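Local coordinates for phytase (Debaryomyces castellii, PDB 2GFI), which probably hydrolyses phytate (inositol hexakisphosphate) at its 3-phosphate as an acid phosphatase of the histidine acid phosphatase family, at residues A[167-172]-A[189-194]; A[344-349]-A[390-395]. All blocks are in the same frame, centred on the assembly; numbering follows the deposited sequence.

Following the chain from the N terminus, interaction 1 comes first: helix 166-180 runs from its early turns through a short connection into strand 189-194, and the contact of 167-172 with 189-194 closes this compact loop inside a beta-alpha-beta unit. Interaction 2 opens about 150 residues later, where the chain leaves helix 333-343, and closes a longer loop when 390-395 turns out of strand 385-392. The two loops are in series, neither nesting nor crossing. The centres of the two contacts lie about 24 Å apart, and the contacts do not touch, yet both reach the same mixed sheet: one ties a helix to strand 189-194, the other lays a post-helix loop against a hairpin.

Interaction 1. Residues A[167-172]-A[189-194]; sequences RVYQTS and VKTNII
Tyr169 turns its CG anti to the backbone N (chi1 169°), which carries the ring from the helix surface over to Thr191 and Ile193. On the strand, Ile193 extends its chain fully beyond CG1 (chi2 175°), and its CD1 meets Tyr169 CE1 at 3.8 Å. The same ring carbon touches a second methyl, Thr191 CG2, again 3.8 Å from Tyr169 CE1, so this one ring carbon meets both strand residues. Both methyls come in obliquely to the ring, and no hydrogen bond crosses between the segments. Helix 166-180 is the connection of a beta-alpha-beta crossover between the parallel strands 158-163 and 189-194; within 167-172 and 189-194 it runs almost antiparallel to the second strand, at 163°, with the axes 10.4 Å apart. One turn further along the helix, Ser172 also faces the strand, its OG lying 4.3 Å from Thr191 CG2. That hydroxyl is turned back to its own helix and donates to Tyr169 O at 2.6 Å. Thr191 OG1 hydrogen-bonds Gln173 OE1, and its CG2 is the branch directed at the tyrosine. The first two turns of this helix also border the probable active site: Arg167 and Thr171 touch His70, the predicted nucleophile, and Thr171 OG1 hydrogen-bonds Gly71 N.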
ATOM      1  N   ARG A 167      17.925  -0.381  28.491  1.00 23.32           N
ATOM      2  CA  ARG A 167      17.154  -0.472  27.255  1.00 22.54           C
ATOM      3  C   ARG A 167      17.379  -1.844  26.581  1.00 22.16           C
ATOM      4  O   ARG A 167      16.447  -2.415  26.064  1.00 21.58           O
ATOM      5  CB  ARG A 167      17.486   0.713  26.296  1.00 21.97           C
ATOM      6  CG  ARG A 167      18.925   0.773  25.877  1.00 21.55           C
ATOM      7  CD  ARG A 167      19.286   1.716  24.707  1.00 22.64           C
ATOM      8  NE  ARG A 167      19.647   2.940  25.328  1.00 28.09           N
ATOM      9  CZ  ARG A 167      20.779   3.601  25.228  1.00 24.36           C
ATOM     10  NH1 ARG A 167      21.767   3.256  24.434  1.00 26.07           N
ATOM     11  NH2 ARG A 167      20.869   4.694  25.927  1.00 30.03           N
ATOM     12  N   VAL A 168      18.618  -2.355  26.599  1.00 22.50           N
ATOM     13  CA  VAL A 168      18.963  -3.626  25.973  1.00 22.80           C
ATOM     14  C   VAL A 168      18.264  -4.762  26.732  1.00 23.42           C
ATOM     15  O   VAL A 168      17.644  -5.683  26.148  1.00 24.11           O
ATOM     16  CB  VAL A 168      20.477  -3.864  26.005  1.00 22.77           C
ATOM     17  CG1 VAL A 168      20.811  -5.263  25.626  1.00 21.45           C
ATOM     18  CG2 VAL A 168      21.226  -2.904  25.065  1.00 23.76           C
ATOM     19  N   TYR A 169      18.367  -4.676  28.048  1.00 22.74           N
ATOM     20  CA  TYR A 169      17.838  -5.675  28.907  1.00 22.53           C
ATOM     21  C   TYR A 169      16.326  -5.718  28.739  1.00 22.19           C
ATOM     22  O   TYR A 169      15.719  -6.799  28.696  1.00 22.76           O
ATOM     23  CB  TYR A 169      18.197  -5.387  30.371  1.00 22.08           C
ATOM     24  CG  TYR A 169      17.425  -6.292  31.296  1.00 21.84           C
ATOM     25  CD1 TYR A 169      17.846  -7.609  31.547  1.00 22.72           C
ATOM     26  CD2 TYR A 169      16.253  -5.858  31.882  1.00 21.48           C
ATOM     27  CE1 TYR A 169      17.111  -8.460  32.383  1.00 19.75           C
ATOM     28  CE2 TYR A 169      15.525  -6.686  32.687  1.00 22.43           C
ATOM     29  CZ  TYR A 169      15.966  -7.970  32.943  1.00 21.70           C
ATOM     30  OH  TYR A 169      15.206  -8.739  33.770  1.00 22.74           O
ATOM     31  N   GLN A 170      15.723  -4.541  28.661  1.00 21.10           N
ATOM     32  CA  GLN A 170      14.275  -4.461  28.543  1.00 20.34           C
ATOM     33  C   GLN A 170      13.829  -5.032  27.197  1.00 19.10           C
ATOM     34  O   GLN A 170      12.877  -5.769  27.120  1.00 19.83           O
ATOM     35  CB  GLN A 170      13.769  -3.030  28.751  1.00 19.72           C
ATOM     36  CG  GLN A 170      12.275  -2.976  28.818  1.00 19.34           C
ATOM     37  CD  GLN A 170      11.781  -1.665  29.347  1.00 21.34           C
ATOM     38  OE1 GLN A 170      12.201  -0.615  28.866  1.00 18.76           O
ATOM     39  NE2 GLN A 170      10.855  -1.712  30.324  1.00 17.71           N
ATOM     40  N   THR A 171      14.565  -4.728  26.155  1.00 19.07           N
ATOM     41  CA  THR A 171      14.328  -5.317  24.859  1.00 19.33           C
ATOM     42  C   THR A 171      14.268  -6.836  24.979  1.00 19.42           C
ATOM     43  O   THR A 171      13.314  -7.452  24.480  1.00 18.10           O
ATOM     44  CB  THR A 171      15.400  -4.890  23.900  1.00 19.20           C
ATOM     45  OG1 THR A 171      15.288  -3.483  23.730  1.00 20.69           O
ATOM     46  CG2 THR A 171      15.122  -5.434  22.491  1.00 18.46           C
ATOM     47  N   SER A 172      15.241  -7.413  25.702  1.00 19.61           N
ATOM     48  CA  SER A 172      15.398  -8.858  25.719  1.00 19.71           C
ATOM     49  C   SER A 172      14.163  -9.447  26.346  1.00 19.23           C
ATOM     50  O   SER A 172      13.704 -10.492  25.926  1.00 19.14           O
ATOM     51  CB  SER A 172      16.687  -9.290  26.459  1.00 20.09           C
ATOM     52  OG  SER A 172      16.557  -9.145  27.860  1.00 21.48           O
ATOM     53  N   VAL A 189      12.027 -18.899  31.295  1.00 29.92           N
ATOM     54  CA  VAL A 189      13.062 -18.067  30.665  1.00 28.52           C
ATOM     55  C   VAL A 189      14.108 -17.764  31.699  1.00 29.29           C
ATOM     56  O   VAL A 189      13.779 -17.378  32.821  1.00 29.50           O
ATOM     57  CB  VAL A 189      12.504 -16.711  30.087  1.00 27.80           C
ATOM     58  CG1 VAL A 189      13.628 -15.887  29.414  1.00 25.82           C
ATOM     59  CG2 VAL A 189      11.324 -16.954  29.135  1.00 25.16           C
ATOM     60  N   LYS A 190      15.371 -17.941  31.339  1.00 29.75           N
ATOM     61  CA  LYS A 190      16.412 -17.536  32.224  1.00 30.48           C
ATOM     62  C   LYS A 190      17.277 -16.538  31.480  1.00 29.24           C
ATOM     63  O   LYS A 190      17.859 -16.858  30.435  1.00 28.65           O
ATOM     64  CB  LYS A 190      17.205 -18.748  32.742  1.00 32.07           C
ATOM     65  CG  LYS A 190      16.387 -19.679  33.751  1.00 38.61           C
ATOM     66  CD  LYS A 190      15.790 -18.928  34.975  1.00 38.39           C
ATOM     67  CE  LYS A 190      15.242 -19.886  36.039  1.00 41.10           C
ATOM     68  NZ  LYS A 190      14.933 -19.133  37.335  1.00 40.57           N
ATOM     69  N   THR A 191      17.351 -15.328  32.026  1.00 27.47           N
ATOM     70  CA  THR A 191      18.100 -14.279  31.395  1.00 26.97           C
ATOM     71  C   THR A 191      19.468 -14.163  32.027  1.00 27.39           C
ATOM     72  O   THR A 191      19.592 -14.055  33.252  1.00 27.21           O
ATOM     73  CB  THR A 191      17.358 -12.948  31.532  1.00 26.56           C
ATOM     74  OG1 THR A 191      16.127 -13.036  30.818  1.00 26.86           O
ATOM     75  CG2 THR A 191      18.123 -11.831  30.843  1.00 25.58           C
ATOM     76  N   ASN A 192      20.473 -14.137  31.169  1.00 27.12           N
ATOM     77  CA  ASN A 192      21.849 -13.963  31.550  1.00 27.84           C
ATOM     78  C   ASN A 192      22.264 -12.574  31.166  1.00 28.12           C
ATOM     79  O   ASN A 192      22.290 -12.222  29.992  1.00 28.77           O
ATOM     80  CB  ASN A 192      22.693 -15.036  30.861  1.00 28.23           C
ATOM     81  CG  ASN A 192      22.116 -16.417  31.081  1.00 28.64           C
ATOM     82  OD1 ASN A 192      22.075 -16.901  32.211  1.00 29.01           O
ATOM     83  ND2 ASN A 192      21.585 -17.020  30.022  1.00 29.59           N
ATOM     84  N   ILE A 193      22.524 -11.767  32.183  1.00 28.40           N
ATOM     85  CA  ILE A 193      22.846 -10.387  32.020  1.00 28.36           C
ATOM     86  C   ILE A 193      24.345 -10.327  32.088  1.00 29.30           C
ATOM     87  O   ILE A 193      24.932 -10.586  33.125  1.00 30.77           O
ATOM     88  CB  ILE A 193      22.243  -9.550  33.154  1.00 28.37           C
ATOM     89  CG1 ILE A 193      20.773  -9.885  33.375  1.00 26.81           C
ATOM     90  CG2 ILE A 193      22.430  -8.045  32.882  1.00 28.31           C
ATOM     91  CD1 ILE A 193      20.179  -9.149  34.566  1.00 27.59           C
ATOM     92  N   ILE A 194      24.957  -9.956  30.980  1.00 29.26           N
ATOM     93  CA  ILE A 194      26.380  -9.990  30.812  1.00 29.03           C
ATOM     94  C   ILE A 194      26.834  -8.554  30.895  1.00 29.26           C
ATOM     95  O   ILE A 194      26.431  -7.683  30.086  1.00 28.91           O
ATOM     96  CB  ILE A 194      26.689 -10.624  29.438  1.00 29.11           C
ATOM     97  CG1 ILE A 194      26.185 -12.066  29.435  1.00 30.18           C
ATOM     98  CG2 ILE A 194      28.157 -10.610  29.128  1.00 28.19           C
ATOM     99  CD1 ILE A 194      25.522 -12.369  28.156  1.00 33.65           C
TER

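Interaction 2. Residues A[344-349]-A[390-395]; sequences GILIPD and YVINDA
Ile345 and Tyr390 cross at an angle, the isoleucine bringing a single methyl to the root of the tyrosine side chain. Ile345 CD1 sits 3.5 Å from Tyr390 CB and 3.6 Å from Tyr390 CG; it is also the same distance, 4.0 Å, from the ring atoms Tyr390 CD1 and CD2, so it is centred on the point where the ring joins its stem. Its CG1 takes the crowded place between the backbone N and the carbonyl carbon (chi1 58°), and the nearly straight chain beyond pushes CD1 toward the strand. The hydroxyl of Tyr390, at the far end of the ring, hydrogen-bonds Tyr415 OH.

Leu346 and Ile392 lie alongside each other, running in opposing senses. Leu346 CD1 approaches Ile392 CG2 to 3.9 Å, and Ile392 CG1 is a near neighbour of both loop residues, 4.0 Å from Ile345 CD1 and 4.1 Å from Leu346 CD1. An alanine in place of Ile392 removes CG1, CG2 and CD1, and Leu346 CD1 would probably lose its contact with the strand residue at this position while a gap opened beside Ile345 CD1. Ile397, on strand 395-397, touches Ile345, Leu346 and Ile392 as well, so the three are joined by a fourth apolar side chain.

Gly344, with positive phi, is the first residue beyond helix 333-343 to depart from helical geometry, and the loop behind it folds onto a beta hairpin: strands 385-392 and 395-397 joined by a type I' turn from Ile392 to Ala395, the tight two-residue connection characteristic of such hairpins.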
ATOM      1  N   GLY A 344      31.455  -9.524   7.936  1.00 24.70           N
ATOM      2  CA  GLY A 344      31.937  -9.186   6.614  1.00 24.76           C
ATOM      3  C   GLY A 344      30.974  -9.351   5.461  1.00 24.99           C
ATOM      4  O   GLY A 344      31.386  -9.398   4.324  1.00 26.64           O
ATOM      5  N   ILE A 345      29.683  -9.384   5.719  1.00 24.67           N
ATOM      6  CA  ILE A 345      28.713  -9.478   4.621  1.00 23.91           C
ATOM      7  C   ILE A 345      28.122  -8.128   4.181  1.00 24.44           C
ATOM      8  O   ILE A 345      27.553  -8.002   3.095  1.00 24.79           O
ATOM      9  CB  ILE A 345      27.606 -10.484   4.987  1.00 22.57           C
ATOM     10  CG1 ILE A 345      26.914 -10.052   6.278  1.00 20.48           C
ATOM     11  CG2 ILE A 345      28.221 -11.858   5.122  1.00 22.79           C
ATOM     12  CD1 ILE A 345      25.657 -10.843   6.579  1.00 19.08           C
ATOM     13  N   LEU A 346      28.224  -7.123   5.034  1.00 25.42           N
ATOM     14  CA  LEU A 346      27.699  -5.807   4.680  1.00 26.06           C
ATOM     15  C   LEU A 346      28.799  -4.742   4.732  1.00 26.98           C
ATOM     16  O   LEU A 346      28.531  -3.548   4.899  1.00 27.25           O
ATOM     17  CB  LEU A 346      26.484  -5.467   5.541  1.00 25.54           C
ATOM     18  CG  LEU A 346      25.231  -6.269   5.161  1.00 23.64           C
ATOM     19  CD1 LEU A 346      24.174  -6.108   6.224  1.00 23.21           C
ATOM     20  CD2 LEU A 346      24.686  -5.838   3.788  1.00 20.78           C
ATOM     21  N   ILE A 347      30.035  -5.209   4.536  1.00 27.69           N
ATOM     22  CA  ILE A 347      31.244  -4.378   4.616  1.00 28.10           C
ATOM     23  C   ILE A 347      31.785  -4.077   3.204  1.00 28.54           C
ATOM     24  O   ILE A 347      31.998  -4.985   2.413  1.00 28.48           O
ATOM     25  CB  ILE A 347      32.324  -5.098   5.524  1.00 27.80           C
ATOM     26  CG1 ILE A 347      31.729  -5.507   6.873  1.00 26.70           C
ATOM     27  CG2 ILE A 347      33.591  -4.250   5.700  1.00 26.76           C
ATOM     28  CD1 ILE A 347      30.929  -4.420   7.586  1.00 26.92           C
ATOM     29  N   PRO A 348      32.020  -2.809   2.884  1.00 29.51           N
ATOM     30  CA  PRO A 348      32.564  -2.458   1.565  1.00 30.73           C
ATOM     31  C   PRO A 348      34.018  -2.943   1.462  1.00 32.34           C
ATOM     32  O   PRO A 348      34.669  -3.119   2.496  1.00 32.04           O
ATOM     33  CB  PRO A 348      32.515  -0.924   1.554  1.00 29.79           C
ATOM     34  CG  PRO A 348      32.621  -0.550   2.946  1.00 29.32           C
ATOM     35  CD  PRO A 348      31.836  -1.623   3.740  1.00 29.32           C
ATOM     36  N   ASP A 349      34.509  -3.145   0.237  1.00 34.40           N
ATOM     37  CA  ASP A 349      35.906  -3.557   0.004  1.00 36.92           C
ATOM     38  C   ASP A 349      36.903  -2.511   0.428  1.00 37.21           C
ATOM     39  O   ASP A 349      38.014  -2.831   0.888  1.00 37.29           O
ATOM     40  CB  ASP A 349      36.142  -3.803  -1.477  1.00 38.21           C
ATOM     41  CG  ASP A 349      35.502  -5.085  -1.958  1.00 41.25           C
ATOM     42  OD1 ASP A 349      35.388  -6.042  -1.137  1.00 43.06           O
ATOM     43  OD2 ASP A 349      35.094  -5.205  -3.143  1.00 45.12           O
ATOM     44  N   TYR A 390      22.670 -15.661   6.852  1.00 22.50           N
ATOM     45  CA  TYR A 390      22.343 -14.474   7.621  1.00 22.24           C
ATOM     46  C   TYR A 390      21.057 -13.804   7.151  1.00 21.79           C
ATOM     47  O   TYR A 390      20.852 -13.634   5.958  1.00 21.67           O
ATOM     48  CB  TYR A 390      23.467 -13.481   7.465  1.00 22.59           C
ATOM     49  CG  TYR A 390      24.646 -13.793   8.325  1.00 23.19           C
ATOM     50  CD1 TYR A 390      24.755 -13.237   9.608  1.00 22.49           C
ATOM     51  CD2 TYR A 390      25.663 -14.654   7.874  1.00 22.40           C
ATOM     52  CE1 TYR A 390      25.843 -13.512  10.399  1.00 21.73           C
ATOM     53  CE2 TYR A 390      26.768 -14.939   8.681  1.00 22.27           C
ATOM     54  CZ  TYR A 390      26.837 -14.375   9.932  1.00 23.04           C
ATOM     55  OH  TYR A 390      27.916 -14.647  10.736  1.00 25.78           O
ATOM     56  N   VAL A 391      20.217 -13.403   8.105  1.00 21.05           N
ATOM     57  CA  VAL A 391      19.053 -12.585   7.832  1.00 20.03           C
ATOM     58  C   VAL A 391      19.247 -11.327   8.690  1.00 20.52           C
ATOM     59  O   VAL A 391      19.144 -11.371   9.930  1.00 20.88           O
ATOM     60  CB  VAL A 391      17.727 -13.338   8.176  1.00 20.17           C
ATOM     61  CG1 VAL A 391      16.540 -12.680   7.518  1.00 18.59           C
ATOM     62  CG2 VAL A 391      17.785 -14.820   7.734  1.00 19.16           C
ATOM     63  N   ILE A 392      19.568 -10.208   8.026  1.00 19.49           N
ATOM     64  CA  ILE A 392      19.830  -8.953   8.691  1.00 17.93           C
ATOM     65  C   ILE A 392      18.607  -8.089   8.456  1.00 18.51           C
ATOM     66  O   ILE A 392      18.222  -7.806   7.311  1.00 18.58           O
ATOM     67  CB  ILE A 392      21.024  -8.291   8.070  1.00 18.02           C
ATOM     68  CG1 ILE A 392      22.189  -9.280   7.907  1.00 17.74           C
ATOM     69  CG2 ILE A 392      21.374  -6.973   8.839  1.00 15.95           C
ATOM     70  CD1 ILE A 392      22.531 -10.057   9.198  1.00 20.16           C
ATOM     71  N   ASN A 393      17.962  -7.701   9.541  1.00 18.80           N
ATOM     72  CA  ASN A 393      16.759  -6.872   9.464  1.00 18.89           C
ATOM     73  C   ASN A 393      15.806  -7.352   8.390  1.00 18.90           C
ATOM     74  O   ASN A 393      15.362  -6.586   7.531  1.00 18.48           O
ATOM     75  CB  ASN A 393      17.169  -5.445   9.292  1.00 18.56           C
ATOM     76  CG  ASN A 393      18.088  -5.045  10.357  1.00 17.98           C
ATOM     77  OD1 ASN A 393      19.170  -4.524  10.113  1.00 20.39           O
ATOM     78  ND2 ASN A 393      17.699  -5.346  11.572  1.00 17.43           N
ATOM     79  N   ASP A 394      15.524  -8.650   8.480  1.00 17.99           N
ATOM     80  CA  ASP A 394      14.517  -9.315   7.693  1.00 19.05           C
ATOM     81  C   ASP A 394      14.853  -9.539   6.239  1.00 19.00           C
ATOM     82  O   ASP A 394      13.956  -9.802   5.452  1.00 19.92           O
ATOM     83  CB  ASP A 394      13.170  -8.638   7.824  1.00 19.25           C
ATOM     84  CG  ASP A 394      12.623  -8.732   9.189  1.00 21.46           C
ATOM     85  OD1 ASP A 394      12.567  -9.872   9.711  1.00 24.70           O
ATOM     86  OD2 ASP A 394      12.195  -7.730   9.815  1.00 23.11           O
ATOM     87  N   ALA A 395      16.133  -9.474   5.897  1.00 18.78           N
ATOM     88  CA  ALA A 395      16.580  -9.738   4.543  1.00 18.92           C
ATOM     89  C   ALA A 395      17.679 -10.780   4.584  1.00 18.77           C
ATOM     90  O   ALA A 395      18.565 -10.678   5.412  1.00 19.24           O
ATOM     91  CB  ALA A 395      17.118  -8.461   3.908  1.00 19.61           C
TER